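Uncharacterized protein (Deinococcus radiodurans, PDB 2A1V) is of unknown function but belongs to the YjbR (DUF419) family, a single compact chain combining helices with an antiparallel sheet. Local coordinates at residues Q77-G82 with G97-E102; D11-V16 with D55-S60. All blocks are in the same frame, centred on the assembly; numbering follows the deposited sequence.

Contact 1: Q77-G82 with G97-E102; sequences QSIAPG and GTVPAE
Ser78 and Thr98 meet hydroxyl to hydroxyl, with no ring, amide or carboxylate between them to offer a face or an edge; the small branched side chain of Val99 fills in beside the pair. Ser78 OG and Thr98 OG1 lie 2.5 Å apart, a hydrogen-bond contact so short that its geometry is doubtful. Thr98 OG1 is also hydrogen-bonded to the carboxylate of Asp96, its stronger polar partner. The position of this oxygen follows from chi1 of 51°, which sets OG1 between the backbone nitrogen and the carbonyl carbon and turns it toward the serine. Thr98 is exposed, whereas Ser78, Ile79 and Val99 are buried. Next to the hydroxyl pair the touch becomes apolar. The CG2 branch of Val99 comes up against Ser78 CB at 3.8 Å and reaches the flank of Ile79, with CG2 to Ile79 CG1 at 4.3 Å, a looser approach. Ile79 in turn rests on Leu71 and Arg72 of helix 65-74 and on Val91 and Val93 of the adjoining strand. Backbone bonding of Ser78 with Thr94 prolongs the pairing of the two strands, and Pro100, directly after Val99, is the N-cap of helix 101-119. The contact thus joins the outermost strand 79-81 of the antiparallel sheet to the loop by which its neighbour, strand 90-94, passes into the long helix of this YjbR-family fold.

Contact 2: D11-V16 with D55-S60; sequences DDLRSV and DPLRLS
Leu13 reaches from helix 10-17 onto two leucines of the segment opposite, Leu57 and Leu59, and the buried contact is made wholly by their methyl groups. Leu13 stands with CG beside its backbone nitrogen (chi1 -59°) and its chain then extended, so that CD1 is anti to CA and reaches farthest out. Leu59 adopts the other common leucine shape: CG is anti to the backbone nitrogen (chi1 -180°), and the two side chains run antiparallel alongside one another. Both methyls of each leucine take part, Leu13 CD2 to Leu59 CD2 at 3.9 Å and Leu13 CD1 to Leu59 CD1 at 4.0 Å. Within these two segments Leu13 alone carries the packing of the short N-terminal helix on the antiparallel sheet, with the CA atoms of Leu13 and Leu59 9.2 Å apart. Two positions earlier than Leu59, Leu57 points the same way, and its CD1 approaches Leu13 CD1 more loosely, at 4.4 Å. Thr50 of strand 43-51 touches both Leu13 and Leu57, while Met7 adds to the packing on Leu13. Away from the strand, Ser15 OG donates to the carbonyl oxygen of Asp12 at 2.6 Å, a bond within the helix whose donor is tilted 32° from the carbonyl plane. Arg14 NE forms a salt bridge with Glu25 of strand 23-26, an edge strand of the sheet.

Contact 2 and contact 1 lie in series along the chain, contact 2 closing at Ser60 before contact 1 opens at Gln77, with helix 65-74 between them. Their centres are 12 Å apart and their nearest atoms about 5 Å, without touching. The same antiparallel sheet serves both: strand 90-94 runs between strand 58-62 of contact 2 and strand 79-81 of contact 1, and its Val93 shares backbone hydrogen bonds with Leu59 and touches the side chain of Ile79. Contact 2 ties the N-terminal helix 10-17 to the sheet, while contact 1 joins an edge strand to the loop leading into helix 101-119.

Contact 1: Q77-G82 with G97-E102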
ATOM      1  N   GLN A  77       7.076  17.632   1.612  1.00 25.67           N
ATOM      2  CA  GLN A  77       7.617  17.611   0.272  1.00 25.90           C
ATOM      3  C   GLN A  77       7.472  16.234  -0.410  1.00 25.33           C
ATOM      4  O   GLN A  77       7.648  16.171  -1.594  1.00 25.74           O
ATOM      5  CB  GLN A  77       9.093  18.053   0.261  1.00 26.34           C
ATOM      6  CG  GLN A  77       9.240  19.558   0.204  1.00 27.96           C
ATOM      7  CD  GLN A  77       8.804  20.220   1.489  1.00 26.61           C
ATOM      8  OE1 GLN A  77       9.414  20.012   2.529  1.00 28.06           O
ATOM      9  NE2 GLN A  77       7.714  20.968   1.433  1.00 27.60           N
ATOM     10  N   SER A  78       7.161  15.170   0.344  1.00 24.94           N
ATOM     11  CA  SER A  78       7.205  13.761  -0.125  1.00 24.26           C
ATOM     12  C   SER A  78       5.891  12.967  -0.006  1.00 23.71           C
ATOM     13  O   SER A  78       5.725  11.879  -0.640  1.00 22.83           O
ATOM     14  CB  SER A  78       8.289  13.000   0.614  1.00 24.15           C
ATOM     15  OG  SER A  78       9.571  13.455   0.243  1.00 24.02           O
ATOM     16  N   ILE A  79       4.952  13.494   0.774  1.00 23.03           N
ATOM     17  CA  ILE A  79       3.658  12.843   0.960  1.00 22.58           C
ATOM     18  C   ILE A  79       2.552  13.828   0.714  1.00 22.66           C
ATOM     19  O   ILE A  79       2.488  14.813   1.399  1.00 24.47           O
ATOM     20  CB  ILE A  79       3.518  12.260   2.345  1.00 22.50           C
ATOM     21  CG1 ILE A  79       4.699  11.295   2.613  1.00 21.95           C
ATOM     22  CG2 ILE A  79       2.103  11.529   2.488  1.00 23.51           C
ATOM     23  CD1 ILE A  79       4.554  10.514   3.857  1.00 20.90           C
ATOM     24  N   ALA A  80       1.720  13.536  -0.289  1.00 22.64           N
ATOM     25  CA  ALA A  80       0.640  14.360  -0.770  1.00 22.20           C
ATOM     26  C   ALA A  80      -0.723  13.667  -0.609  1.00 22.49           C
ATOM     27  O   ALA A  80      -0.803  12.441  -0.511  1.00 22.31           O
ATOM     28  CB  ALA A  80       0.873  14.668  -2.280  1.00 22.51           C
ATOM     29  N   PRO A  81      -1.811  14.442  -0.679  1.00 22.66           N
ATOM     30  CA  PRO A  81      -3.135  13.826  -0.707  1.00 22.30           C
ATOM     31  C   PRO A  81      -3.216  12.843  -1.907  1.00 22.50           C
ATOM     32  O   PRO A  81      -2.567  13.077  -2.913  1.00 21.61           O
ATOM     33  CB  PRO A  81      -4.066  15.049  -0.900  1.00 22.06           C
ATOM     34  CG  PRO A  81      -3.298  16.186  -0.253  1.00 24.39           C
ATOM     35  CD  PRO A  81      -1.897  15.919  -0.784  1.00 23.01           C
ATOM     36  N   GLY A  82      -3.966  11.740  -1.795  1.00 22.16           N
ATOM     37  CA  GLY A  82      -4.008  10.753  -2.847  1.00 22.08           C
ATOM     38  C   GLY A  82      -4.387  11.259  -4.226  1.00 22.05           C
ATOM     39  O   GLY A  82      -5.455  11.783  -4.440  1.00 20.64           O
ATOM     40  N   GLY A  97      13.629   8.111  -1.631  1.00 21.55           N
ATOM     41  CA  GLY A  97      14.569   7.959  -0.546  1.00 22.28           C
ATOM     42  C   GLY A  97      14.436   8.976   0.572  1.00 23.29           C
ATOM     43  O   GLY A  97      15.153   8.887   1.570  1.00 23.71           O
ATOM     44  N   THR A  98      13.462   9.891   0.445  1.00 23.47           N
ATOM     45  CA  THR A  98      13.256  10.953   1.393  1.00 22.56           C
ATOM     46  C   THR A  98      12.396  10.524   2.557  1.00 23.35           C
ATOM     47  O   THR A  98      12.386  11.183   3.578  1.00 22.51           O
ATOM     48  CB  THR A  98      12.627  12.209   0.706  1.00 22.33           C
ATOM     49  OG1 THR A  98      11.446  11.864  -0.061  1.00 21.61           O
ATOM     50  CG2 THR A  98      13.617  12.830  -0.205  1.00 22.64           C
ATOM     51  N   VAL A  99      11.645   9.435   2.404  1.00 23.80           N
ATOM     52  CA  VAL A  99      10.905   8.856   3.529  1.00 23.70           C
ATOM     53  C   VAL A  99      11.585   7.514   3.862  1.00 24.00           C
ATOM     54  O   VAL A  99      11.859   6.723   2.958  1.00 23.25           O
ATOM     55  CB  VAL A  99       9.397   8.669   3.147  1.00 24.12           C
ATOM     56  CG1 VAL A  99       8.635   7.890   4.185  1.00 24.50           C
ATOM     57  CG2 VAL A  99       8.743  10.019   2.905  1.00 24.75           C
ATOM     58  N   PRO A 100      11.898   7.273   5.149  1.00 23.97           N
ATOM     59  CA  PRO A 100      12.572   6.062   5.528  1.00 24.12           C
ATOM     60  C   PRO A 100      11.886   4.795   5.013  1.00 23.14           C
ATOM     61  O   PRO A 100      10.688   4.663   5.141  1.00 22.02           O
ATOM     62  CB  PRO A 100      12.525   6.125   7.069  1.00 24.18           C
ATOM     63  CG  PRO A 100      12.499   7.538   7.388  1.00 24.78           C
ATOM     64  CD  PRO A 100      11.679   8.144   6.318  1.00 24.87           C
ATOM     65  N   ALA A 101      12.689   3.902   4.448  1.00 23.77           N
ATOM     66  CA  ALA A 101      12.253   2.647   3.852  1.00 24.70           C
ATOM     67  C   ALA A 101      11.414   1.800   4.800  1.00 24.95           C
ATOM     68  O   ALA A 101      10.437   1.152   4.381  1.00 24.66           O
ATOM     69  CB  ALA A 101      13.452   1.850   3.398  1.00 24.64           C
ATOM     70  N   GLU A 102      11.825   1.804   6.067  1.00 24.86           N
ATOM     71  CA  GLU A 102      11.146   0.980   7.059  0.50 24.80           C
ATOM     72  C   GLU A 102       9.734   1.533   7.293  1.00 24.19           C
ATOM     73  O   GLU A 102       8.789   0.755   7.297  1.00 22.27           O
ATOM     74  CB  GLU A 102      11.987   0.875   8.338  0.50 24.79           C
ATOM     75  CG  GLU A 102      11.325   0.234   9.542  0.50 25.45           C
ATOM     76  CD  GLU A 102      12.276   0.241  10.699  0.50 25.98           C
ATOM     77  OE1 GLU A 102      13.188  -0.606  10.694  0.50 29.60           O
ATOM     78  OE2 GLU A 102      12.161   1.127  11.561  0.50 26.19           O
TER

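Contact 2: D11-V16 with D55-S60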
ATOM      1  N   ASP A  11      10.239  -3.619  -8.105  1.00 20.27           N
ATOM      2  CA  ASP A  11      10.756  -4.892  -7.562  1.00 22.00           C
ATOM      3  C   ASP A  11      10.679  -4.897  -6.045  1.00 21.76           C
ATOM      4  O   ASP A  11      10.270  -5.898  -5.476  1.00 21.22           O
ATOM      5  CB  ASP A  11      12.218  -5.198  -7.943  1.00 23.40           C
ATOM      6  CG  ASP A  11      12.650  -4.602  -9.305  1.00 27.67           C
ATOM      7  OD1 ASP A  11      12.423  -3.372  -9.574  1.00 32.82           O
ATOM      8  OD2 ASP A  11      13.265  -5.349 -10.095  1.00 31.54           O
ATOM      9  N   ASP A  12      11.011  -3.759  -5.408  1.00 21.82           N
ATOM     10  CA  ASP A  12      10.887  -3.583  -3.948  1.00 21.96           C
ATOM     11  C   ASP A  12       9.409  -3.776  -3.467  1.00 22.22           C
ATOM     12  O   ASP A  12       9.131  -4.423  -2.449  1.00 19.25           O
ATOM     13  CB  ASP A  12      11.392  -2.175  -3.522  1.00 22.40           C
ATOM     14  CG  ASP A  12      12.928  -2.015  -3.634  1.00 25.12           C
ATOM     15  OD1 ASP A  12      13.662  -3.032  -3.552  1.00 23.79           O
ATOM     16  OD2 ASP A  12      13.413  -0.851  -3.741  1.00 27.36           O
ATOM     17  N   LEU A  13       8.479  -3.208  -4.236  1.00 22.80           N
ATOM     18  CA  LEU A  13       7.066  -3.251  -3.916  1.00 23.26           C
ATOM     19  C   LEU A  13       6.477  -4.638  -4.119  1.00 23.61           C
ATOM     20  O   LEU A  13       5.720  -5.099  -3.274  1.00 22.61           O
ATOM     21  CB  LEU A  13       6.301  -2.253  -4.778  1.00 23.35           C
ATOM     22  CG  LEU A  13       6.687  -0.766  -4.698  1.00 23.20           C
ATOM     23  CD1 LEU A  13       5.758   0.037  -5.609  1.00 23.82           C
ATOM     24  CD2 LEU A  13       6.637  -0.225  -3.281  1.00 20.55           C
ATOM     25  N   ARG A  14       6.824  -5.280  -5.230  1.00 24.27           N
ATOM     26  CA  ARG A  14       6.475  -6.668  -5.462  1.00 25.35           C
ATOM     27  C   ARG A  14       6.947  -7.542  -4.323  1.00 25.18           C
ATOM     28  O   ARG A  14       6.217  -8.372  -3.840  1.00 26.25           O
ATOM     29  CB  ARG A  14       7.058  -7.179  -6.777  1.00 26.24           C
ATOM     30  CG  ARG A  14       6.426  -6.614  -7.993  1.00 27.18           C
ATOM     31  CD  ARG A  14       6.322  -7.557  -9.129  1.00 27.52           C
ATOM     32  NE  ARG A  14       5.518  -6.983 -10.183  1.00 29.68           N
ATOM     33  CZ  ARG A  14       5.992  -6.266 -11.161  1.00 30.44           C
ATOM     34  NH1 ARG A  14       7.287  -6.049 -11.241  1.00 39.98           N
ATOM     35  NH2 ARG A  14       5.187  -5.784 -12.072  1.00 34.13           N
ATOM     36  N   SER A  15       8.175  -7.324  -3.891  1.00 24.80           N
ATOM     37  CA  SER A  15       8.762  -8.146  -2.868  1.00 25.36           C
ATOM     38  C   SER A  15       7.952  -8.110  -1.567  1.00 25.21           C
ATOM     39  O   SER A  15       7.955  -9.094  -0.810  1.00 25.81           O
ATOM     40  CB  SER A  15      10.259  -7.787  -2.617  1.00 25.41           C
ATOM     41  OG  SER A  15      10.429  -6.613  -1.798  1.00 30.24           O
ATOM     42  N   VAL A  16       7.312  -6.978  -1.279  1.00 23.74           N
ATOM     43  CA  VAL A  16       6.534  -6.843  -0.062  1.00 22.92           C
ATOM     44  C   VAL A  16       5.183  -7.483  -0.321  1.00 22.10           C
ATOM     45  O   VAL A  16       4.736  -8.348   0.435  1.00 22.33           O
ATOM     46  CB  VAL A  16       6.399  -5.371   0.354  1.00 23.30           C
ATOM     47  CG1 VAL A  16       5.306  -5.208   1.432  1.00 23.30           C
ATOM     48  CG2 VAL A  16       7.749  -4.864   0.853  1.00 22.83           C
ATOM     49  N   ASP A  55       9.825   7.858 -12.788  1.00 23.18           N
ATOM     50  CA  ASP A  55      11.021   7.767 -11.952  1.00 23.27           C
ATOM     51  C   ASP A  55      11.280   9.169 -11.367  1.00 22.56           C
ATOM     52  O   ASP A  55      11.518  10.088 -12.114  1.00 23.21           O
ATOM     53  CB  ASP A  55      12.163   7.286 -12.840  1.00 24.28           C
ATOM     54  CG  ASP A  55      13.496   7.117 -12.112  1.00 27.72           C
ATOM     55  OD1 ASP A  55      13.628   7.262 -10.868  1.00 31.99           O
ATOM     56  OD2 ASP A  55      14.469   6.861 -12.859  1.00 38.37           O
ATOM     57  N   PRO A  56      11.189   9.347 -10.044  1.00 20.67           N
ATOM     58  CA  PRO A  56      10.898   8.322  -9.044  1.00 21.18           C
ATOM     59  C   PRO A  56       9.413   7.895  -9.052  1.00 20.83           C
ATOM     60  O   PRO A  56       8.475   8.653  -9.488  1.00 19.65           O
ATOM     61  CB  PRO A  56      11.291   8.997  -7.701  1.00 20.80           C
ATOM     62  CG  PRO A  56      11.010  10.414  -7.920  1.00 22.02           C
ATOM     63  CD  PRO A  56      11.400  10.658  -9.410  1.00 21.60           C
ATOM     64  N   LEU A  57       9.217   6.669  -8.601  1.00 18.99           N
ATOM     65  CA  LEU A  57       7.889   6.163  -8.453  1.00 18.91           C
ATOM     66  C   LEU A  57       7.103   7.013  -7.445  1.00 18.62           C
ATOM     67  O   LEU A  57       7.656   7.665  -6.538  1.00 16.63           O
ATOM     68  CB  LEU A  57       7.938   4.695  -8.009  1.00 19.83           C
ATOM     69  CG  LEU A  57       8.488   3.626  -8.957  1.00 19.50           C
ATOM     70  CD1 LEU A  57       8.520   2.235  -8.213  1.00 22.30           C
ATOM     71  CD2 LEU A  57       7.657   3.459 -10.239  1.00 20.38           C
ATOM     72  N   ARG A  58       5.788   7.004  -7.635  1.00 18.80           N
ATOM     73  CA  ARG A  58       4.864   7.511  -6.638  1.00 19.39           C
ATOM     74  C   ARG A  58       3.917   6.410  -6.203  1.00 18.56           C
ATOM     75  O   ARG A  58       3.242   5.777  -7.018  1.00 17.27           O
ATOM     76  CB  ARG A  58       4.084   8.733  -7.156  1.00 20.96           C
ATOM     77  CG  ARG A  58       4.997   9.663  -7.910  1.00 25.83           C
ATOM     78  CD  ARG A  58       4.744  11.107  -7.616  1.00 32.23           C
ATOM     79  NE  ARG A  58       5.976  11.850  -7.913  1.00 34.69           N
ATOM     80  CZ  ARG A  58       6.178  13.107  -7.557  1.00 35.17           C
ATOM     81  NH1 ARG A  58       5.224  13.788  -6.910  1.00 34.33           N
ATOM     82  NH2 ARG A  58       7.329  13.697  -7.895  1.00 36.99           N
ATOM     83  N   LEU A  59       3.908   6.203  -4.888  1.00 17.22           N
ATOM     84  CA  LEU A  59       3.203   5.140  -4.290  1.00 16.77           C
ATOM     85  C   LEU A  59       1.974   5.680  -3.540  1.00 16.43           C
ATOM     86  O   LEU A  59       2.092   6.440  -2.566  1.00 16.12           O
ATOM     87  CB  LEU A  59       4.147   4.379  -3.351  1.00 16.30           C
ATOM     88  CG  LEU A  59       3.477   3.197  -2.648  1.00 16.79           C
ATOM     89  CD1 LEU A  59       2.988   2.201  -3.663  1.00 18.84           C
ATOM     90  CD2 LEU A  59       4.398   2.544  -1.593  1.00 17.20           C
ATOM     91  N   SER A  60       0.809   5.255  -4.009  1.00 15.43           N
ATOM     92  CA  SER A  60      -0.454   5.573  -3.363  1.00 15.96           C
ATOM     93  C   SER A  60      -0.905   4.409  -2.474  1.00 15.23           C
ATOM     94  O   SER A  60      -0.910   3.276  -2.899  1.00 14.53           O
ATOM     95  CB  SER A  60      -1.534   5.920  -4.401  1.00 15.21           C
ATOM     96  OG  SER A  60      -1.270   7.174  -5.050  1.00 16.21           O
TER